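Local coordinates for homoserine kinase (Cytophaga hutchinsonii, PDB 4P52), which probably catalyses the ATP-dependent phosphorylation of L-homoserine to O-phospho-L-homoserine, a step of threonine biosynthesis, as a kinase of the GHMP family, at residues A[119-124]-A[151-156]; A[124-129]-A[166-171]. All coordinates share one frame; numbering follows the deposited sequence.

Contact 1: A[119-124]-A[151-156]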
ATOM      1  N   GLY A 119      -9.531  20.116   4.677  1.00 27.29           N
ATOM      2  CA  GLY A 119     -10.581  19.753   3.720  1.00 31.06           C
ATOM      3  C   GLY A 119     -11.780  20.694   3.807  1.00 36.94           C
ATOM      4  O   GLY A 119     -12.941  20.252   3.892  1.00 35.85           O
ATOM      5  N   SER A 120     -11.493  21.996   3.767  1.00 41.05           N
ATOM      6  CA  SER A 120     -12.496  23.016   4.024  1.00 43.71           C
ATOM      7  C   SER A 120     -13.491  23.121   2.878  1.00 38.62           C
ATOM      8  O   SER A 120     -14.716  23.116   3.083  1.00 37.45           O
ATOM      9  CB  SER A 120     -11.827  24.368   4.271  1.00 51.46           C
ATOM     10  OG  SER A 120     -12.773  25.297   4.768  1.00 55.73           O
ATOM     11  N   SER A 121     -12.958  23.216   1.673  1.00 36.36           N
ATOM     12  CA  SER A 121     -13.795  23.282   0.503  1.00 36.26           C
ATOM     13  C   SER A 121     -14.633  22.001   0.342  1.00 33.16           C
ATOM     14  O   SER A 121     -15.805  22.057  -0.032  1.00 34.82           O
ATOM     15  CB  SER A 121     -12.932  23.537  -0.718  1.00 41.18           C
ATOM     16  OG  SER A 121     -13.726  24.200  -1.679  1.00 49.93           O
ATOM     17  N   ALA A 122     -14.035  20.858   0.659  1.00 29.79           N
ATOM     18  CA  ALA A 122     -14.705  19.576   0.552  1.00 29.44           C
ATOM     19  C   ALA A 122     -15.944  19.505   1.458  1.00 29.17           C
ATOM     20  O   ALA A 122     -17.020  19.052   1.026  1.00 29.02           O
ATOM     21  CB  ALA A 122     -13.734  18.453   0.902  1.00 28.19           C
ATOM     22  N   ALA A 123     -15.773  19.961   2.698  1.00 27.02           N
ATOM     23  CA  ALA A 123     -16.798  19.900   3.732  1.00 26.68           C
ATOM     24  C   ALA A 123     -18.034  20.688   3.305  1.00 27.32           C
ATOM     25  O   ALA A 123     -19.161  20.191   3.400  1.00 25.55           O
ATOM     26  CB  ALA A 123     -16.252  20.412   5.066  1.00 25.77           C
ATOM     27  N   SER A 124     -17.808  21.889   2.780  1.00 27.79           N
ATOM     28  CA  SER A 124     -18.892  22.714   2.264  1.00 29.72           C
ATOM     29  C   SER A 124     -19.660  22.006   1.160  1.00 29.89           C
ATOM     30  O   SER A 124     -20.904  21.989   1.138  1.00 30.18           O
ATOM     31  CB  SER A 124     -18.303  24.006   1.718  1.00 34.11           C
ATOM     32  OG  SER A 124     -17.910  24.845   2.795  1.00 39.23           O
ATOM     33  N   GLU A 151     -17.274  16.906  -9.101  1.00 44.53           N
ATOM     34  CA  GLU A 151     -17.442  17.883 -10.204  1.00 50.08           C
ATOM     35  C   GLU A 151     -17.564  19.323  -9.667  1.00 49.71           C
ATOM     36  O   GLU A 151     -17.001  20.271 -10.236  1.00 48.49           O
ATOM     37  CB  GLU A 151     -18.678  17.580 -11.048  1.00 61.17           C
ATOM     38  CG  GLU A 151     -18.595  16.388 -11.995  1.00 78.08           C
ATOM     39  CD  GLU A 151     -19.980  15.895 -12.470  1.00 96.97           C
ATOM     40  OE1 GLU A 151     -20.981  16.659 -12.425  1.00 95.17           O
ATOM     41  OE2 GLU A 151     -20.083  14.717 -12.891  1.00105.11           O
ATOM     42  N   GLY A 152     -18.299  19.475  -8.565  1.00 48.55           N
ATOM     43  CA  GLY A 152     -18.411  20.752  -7.878  1.00 46.15           C
ATOM     44  C   GLY A 152     -17.059  21.349  -7.548  1.00 44.48           C
ATOM     45  O   GLY A 152     -16.749  22.466  -7.976  1.00 46.24           O
ATOM     46  N   GLU A 153     -16.262  20.601  -6.790  1.00 41.86           N
ATOM     47  CA  GLU A 153     -14.882  20.967  -6.444  1.00 45.55           C
ATOM     48  C   GLU A 153     -14.008  21.295  -7.663  1.00 48.34           C
ATOM     49  O   GLU A 153     -13.249  22.270  -7.657  1.00 49.63           O
ATOM     50  CB  GLU A 153     -14.228  19.799  -5.729  1.00 50.05           C
ATOM     51  CG  GLU A 153     -14.578  19.668  -4.272  1.00 57.24           C
ATOM     52  CD  GLU A 153     -13.546  20.343  -3.407  1.00 66.28           C
ATOM     53  OE1 GLU A 153     -12.497  19.703  -3.112  1.00 69.29           O
ATOM     54  OE2 GLU A 153     -13.797  21.515  -3.042  1.00 67.07           O
ATOM     55  N   PHE A 154     -14.102  20.445  -8.684  1.00 48.31           N
ATOM     56  CA  PHE A 154     -13.318  20.585  -9.887  1.00 53.37           C
ATOM     57  C   PHE A 154     -13.662  21.892 -10.598  1.00 54.01           C
ATOM     58  O   PHE A 154     -12.778  22.715 -10.826  1.00 55.06           O
ATOM     59  CB  PHE A 154     -13.500  19.361 -10.801  1.00 60.11           C
ATOM     60  CG  PHE A 154     -12.635  19.385 -12.035  1.00 68.59           C
ATOM     61  CD1 PHE A 154     -11.259  19.129 -11.952  1.00 70.36           C
ATOM     62  CD2 PHE A 154     -13.195  19.669 -13.296  1.00 73.97           C
ATOM     63  CE1 PHE A 154     -10.462  19.161 -13.097  1.00 73.82           C
ATOM     64  CE2 PHE A 154     -12.402  19.697 -14.444  1.00 74.55           C
ATOM     65  CZ  PHE A 154     -11.034  19.442 -14.342  1.00 75.86           C
ATOM     66  N   LEU A 155     -14.937  22.098 -10.916  1.00 52.35           N
ATOM     67  CA  LEU A 155     -15.366  23.327 -11.597  1.00 52.30           C
ATOM     68  C   LEU A 155     -15.082  24.623 -10.815  1.00 55.34           C
ATOM     69  O   LEU A 155     -14.824  25.642 -11.420  1.00 58.64           O
ATOM     70  CB  LEU A 155     -16.841  23.257 -12.007  1.00 50.63           C
ATOM     71  CG  LEU A 155     -17.179  22.257 -13.115  1.00 51.94           C
ATOM     72  CD1 LEU A 155     -18.663  21.916 -13.123  1.00 52.16           C
ATOM     73  CD2 LEU A 155     -16.737  22.785 -14.477  1.00 54.88           C
ATOM     74  N   ALA A 156     -15.113  24.587  -9.490  1.00 56.25           N
ATOM     75  CA  ALA A 156     -14.865  25.792  -8.690  1.00 57.31           C
ATOM     76  C   ALA A 156     -13.387  26.082  -8.419  1.00 59.82           C
ATOM     77  O   ALA A 156     -12.913  27.169  -8.701  1.00 61.91           O
ATOM     78  CB  ALA A 156     -15.636  25.734  -7.384  1.00 56.77           C
TER
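The carboxylate of E153 is the flat group here, and A122, in the phosphate-binding loop of GHMP kinases, lies over one of its faces: CD of E153 is 4.1 Å from the backbone N of A122, and the methyl CB of A122 stands above OE1 at 4.4 Å. Nothing from 119-124 reaches the opposite face. At the OE2 end comes S121, whose OG donates a hydrogen bond of 3.0 Å to OE2 of E153, arriving nearly along the C-O axis. The serine and alanine belong to the loop's glycine- and serine-rich sequence, Gly-Leu-Gly-Ser-Ser-Ala-Ala, which here runs from the N-cap G119 straight into helix 120-135. E153 reaches across from helix 146-157. In relatives, a serine of this loop and a glutamate from the facing helix hold the magnesium ion of ATP; the S121-E153 pairing is consistent with such a site, though the contact itself contains no metal. V165 of helix 162-170 touches both A122 and E153, and A160 also packs on the glutamate, so the carboxylate is buried among three helices. A sharp bend at chi2 (-95°) turns the end of the E153 chain to lay the carboxylate beneath the first turn of helix 120-135, where OE2 also comes within 3.8 Å of the backbone N of A122.

Contact 2: A[124-129]-A[166-171]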
ATOM      1  N   SER A 124     -17.808  21.889   2.780  1.00 27.79           N
ATOM      2  CA  SER A 124     -18.892  22.714   2.264  1.00 29.72           C
ATOM      3  C   SER A 124     -19.660  22.006   1.160  1.00 29.89           C
ATOM      4  O   SER A 124     -20.904  21.989   1.138  1.00 30.18           O
ATOM      5  CB  SER A 124     -18.303  24.006   1.718  1.00 34.11           C
ATOM      6  OG  SER A 124     -17.910  24.845   2.795  1.00 39.23           O
ATOM      7  N   THR A 125     -18.902  21.431   0.232  1.00 29.49           N
ATOM      8  CA  THR A 125     -19.451  20.824  -0.955  1.00 30.08           C
ATOM      9  C   THR A 125     -20.250  19.578  -0.585  1.00 29.83           C
ATOM     10  O   THR A 125     -21.367  19.376  -1.092  1.00 31.53           O
ATOM     11  CB  THR A 125     -18.312  20.437  -1.900  1.00 32.57           C
ATOM     12  OG1 THR A 125     -17.510  21.596  -2.166  1.00 35.48           O
ATOM     13  CG2 THR A 125     -18.856  19.897  -3.190  1.00 33.07           C
ATOM     14  N   VAL A 126     -19.676  18.758   0.306  1.00 26.78           N
ATOM     15  CA  VAL A 126     -20.320  17.534   0.766  1.00 25.04           C
ATOM     16  C   VAL A 126     -21.593  17.913   1.552  1.00 24.85           C
ATOM     17  O   VAL A 126     -22.650  17.312   1.350  1.00 25.43           O
ATOM     18  CB  VAL A 126     -19.347  16.685   1.609  1.00 23.60           C
ATOM     19  CG1 VAL A 126     -20.075  15.629   2.399  1.00 23.11           C
ATOM     20  CG2 VAL A 126     -18.307  16.044   0.713  1.00 23.36           C
ATOM     21  N   ALA A 127     -21.497  18.925   2.412  1.00 23.06           N
ATOM     22  CA  ALA A 127     -22.660  19.434   3.098  1.00 23.33           C
ATOM     23  C   ALA A 127     -23.803  19.818   2.145  1.00 24.85           C
ATOM     24  O   ALA A 127     -24.952  19.388   2.356  1.00 25.69           O
ATOM     25  CB  ALA A 127     -22.297  20.586   4.009  1.00 23.12           C
ATOM     26  N   GLY A 128     -23.497  20.561   1.084  1.00 24.39           N
ATOM     27  CA  GLY A 128     -24.527  20.950   0.121  1.00 25.13           C
ATOM     28  C   GLY A 128     -25.199  19.782  -0.583  1.00 26.46           C
ATOM     29  O   GLY A 128     -26.427  19.752  -0.737  1.00 27.65           O
ATOM     30  N   VAL A 129     -24.405  18.799  -0.988  1.00 26.55           N
ATOM     31  CA  VAL A 129     -24.912  17.699  -1.808  1.00 28.67           C
ATOM     32  C   VAL A 129     -25.741  16.736  -0.959  1.00 28.97           C
ATOM     33  O   VAL A 129     -26.844  16.324  -1.341  1.00 29.88           O
ATOM     34  CB  VAL A 129     -23.761  16.953  -2.509  1.00 30.26           C
ATOM     35  CG1 VAL A 129     -24.295  15.758  -3.256  1.00 31.69           C
ATOM     36  CG2 VAL A 129     -23.078  17.883  -3.492  1.00 31.67           C
ATOM     37  N   ALA A 166     -14.304  11.894  -0.268  1.00 25.98           N
ATOM     38  CA  ALA A 166     -14.893  10.584   0.045  1.00 24.55           C
ATOM     39  C   ALA A 166     -15.076  10.329   1.558  1.00 23.61           C
ATOM     40  O   ALA A 166     -16.194   9.969   1.979  1.00 23.01           O
ATOM     41  CB  ALA A 166     -14.149   9.441  -0.637  1.00 24.42           C
ATOM     42  N   PRO A 167     -14.012  10.531   2.379  1.00 22.42           N
ATOM     43  CA  PRO A 167     -14.198  10.312   3.828  1.00 21.51           C
ATOM     44  C   PRO A 167     -15.149  11.340   4.464  1.00 22.23           C
ATOM     45  O   PRO A 167     -15.829  11.049   5.481  1.00 22.83           O
ATOM     46  CB  PRO A 167     -12.781  10.451   4.412  1.00 20.35           C
ATOM     47  CG  PRO A 167     -12.029  11.258   3.409  1.00 20.94           C
ATOM     48  CD  PRO A 167     -12.629  10.936   2.056  1.00 22.17           C
ATOM     49  N   CYS A 168     -15.199  12.527   3.873  1.00 21.73           N
ATOM     50  CA  CYS A 168     -16.093  13.531   4.349  1.00 22.71           C
ATOM     51  C   CYS A 168     -17.543  13.062   4.153  1.00 23.15           C
ATOM     52  O   CYS A 168     -18.357  13.115   5.076  1.00 24.30           O
ATOM     53  CB  CYS A 168     -15.855  14.855   3.628  1.00 24.94           C
ATOM     54  SG  CYS A 168     -16.967  16.108   4.284  1.00 28.31           S
ATOM     55  N   LEU A 169     -17.843  12.605   2.952  1.00 22.31           N
ATOM     56  CA  LEU A 169     -19.172  12.160   2.603  1.00 23.47           C
ATOM     57  C   LEU A 169     -19.532  10.813   3.215  1.00 24.69           C
ATOM     58  O   LEU A 169     -20.663  10.613   3.615  1.00 26.30           O
ATOM     59  CB  LEU A 169     -19.325  12.096   1.076  1.00 23.38           C
ATOM     60  CG  LEU A 169     -20.614  11.509   0.502  1.00 24.82           C
ATOM     61  CD1 LEU A 169     -21.872  12.333   0.826  1.00 24.46           C
ATOM     62  CD2 LEU A 169     -20.439  11.333  -1.001  1.00 25.46           C
ATOM     63  N   TYR A 170     -18.582   9.892   3.272  1.00 24.70           N
ATOM     64  CA  TYR A 170     -18.887   8.528   3.656  1.00 25.29           C
ATOM     65  C   TYR A 170     -18.613   8.284   5.098  1.00 25.21           C
ATOM     66  O   TYR A 170     -19.061   7.289   5.638  1.00 26.07           O
ATOM     67  CB  TYR A 170     -18.056   7.533   2.861  1.00 27.51           C
ATOM     68  CG  TYR A 170     -18.376   7.494   1.398  1.00 32.35           C
ATOM     69  CD1 TYR A 170     -19.662   7.708   0.931  1.00 34.80           C
ATOM     70  CD2 TYR A 170     -17.386   7.218   0.466  1.00 36.03           C
ATOM     71  CE1 TYR A 170     -19.948   7.676  -0.429  1.00 36.96           C
ATOM     72  CE2 TYR A 170     -17.664   7.174  -0.890  1.00 36.99           C
ATOM     73  CZ  TYR A 170     -18.947   7.394  -1.327  1.00 38.21           C
ATOM     74  OH  TYR A 170     -19.202   7.328  -2.676  1.00 42.76           O
ATOM     75  N   GLY A 171     -17.848   9.170   5.726  1.00 25.37           N
ATOM     76  CA  GLY A 171     -17.326   8.889   7.062  1.00 24.35           C
ATOM     77  C   GLY A 171     -16.210   7.864   7.030  1.00 23.82           C
ATOM     78  O   GLY A 171     -16.018   7.153   6.044  1.00 22.96           O
TER
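V126 meets C168 and L169 through apolar contacts alone. The sulfur of C168 rests against the forked end of the valine, touching CB and both methyls, with SG of C168 3.6 Å from CB of V126 and 3.8 Å from its CG2. The other branch, CG1, is anti to the V126 backbone N (chi1 164°), which carries it onto the facing helix: CG1 is 3.6 Å from CA of L169 and 3.8 Å from CB of L169. The valine thus bears on backbone as well as side chains, and the helices come close, with CA of V126 and CA of L169 5.8 Å apart. With V126 cut back to an alanine, a gap would probably open beside the C168 sulfur and over the backbone of L169, which CG1 now covers. P167, lacking an N-H, kinks helix 162-170, and G171 ends it with a positive phi. Around the contact, P328 packs on V126, while C168 also touches P32 and T34 of strand 26-36. L169 turns to L146 of helix 146-157 and to the loop residues V142 and L145, so this packing joins helix 120-135 to helix 162-170 between strand 26-36 of the mixed sheet and helix 146-157.

In the fold
Contacts 1 and 2 are successive steps along helix 120-135, their centres 9 Å apart, and they share S124. The first turn of that helix faces helix 146-157 at the probable nucleotide-phosphate site; the next turn rests, through V126, on helix 162-170, which comes after helix 146-157 in the chain. The two meet in two packing contacts: OG1 of T125 lies 3.8 Å from OE2 of E153, and SG of C168 lies 3.8 Å from CA of A123. Within helix 120-135, T125 OG1 also hydrogen-bonds to the carbonyl O of S121, which fixes the threonine hydroxyl near E153. The polar pairing thus sits at the likely active-site end, with apolar packing just behind it.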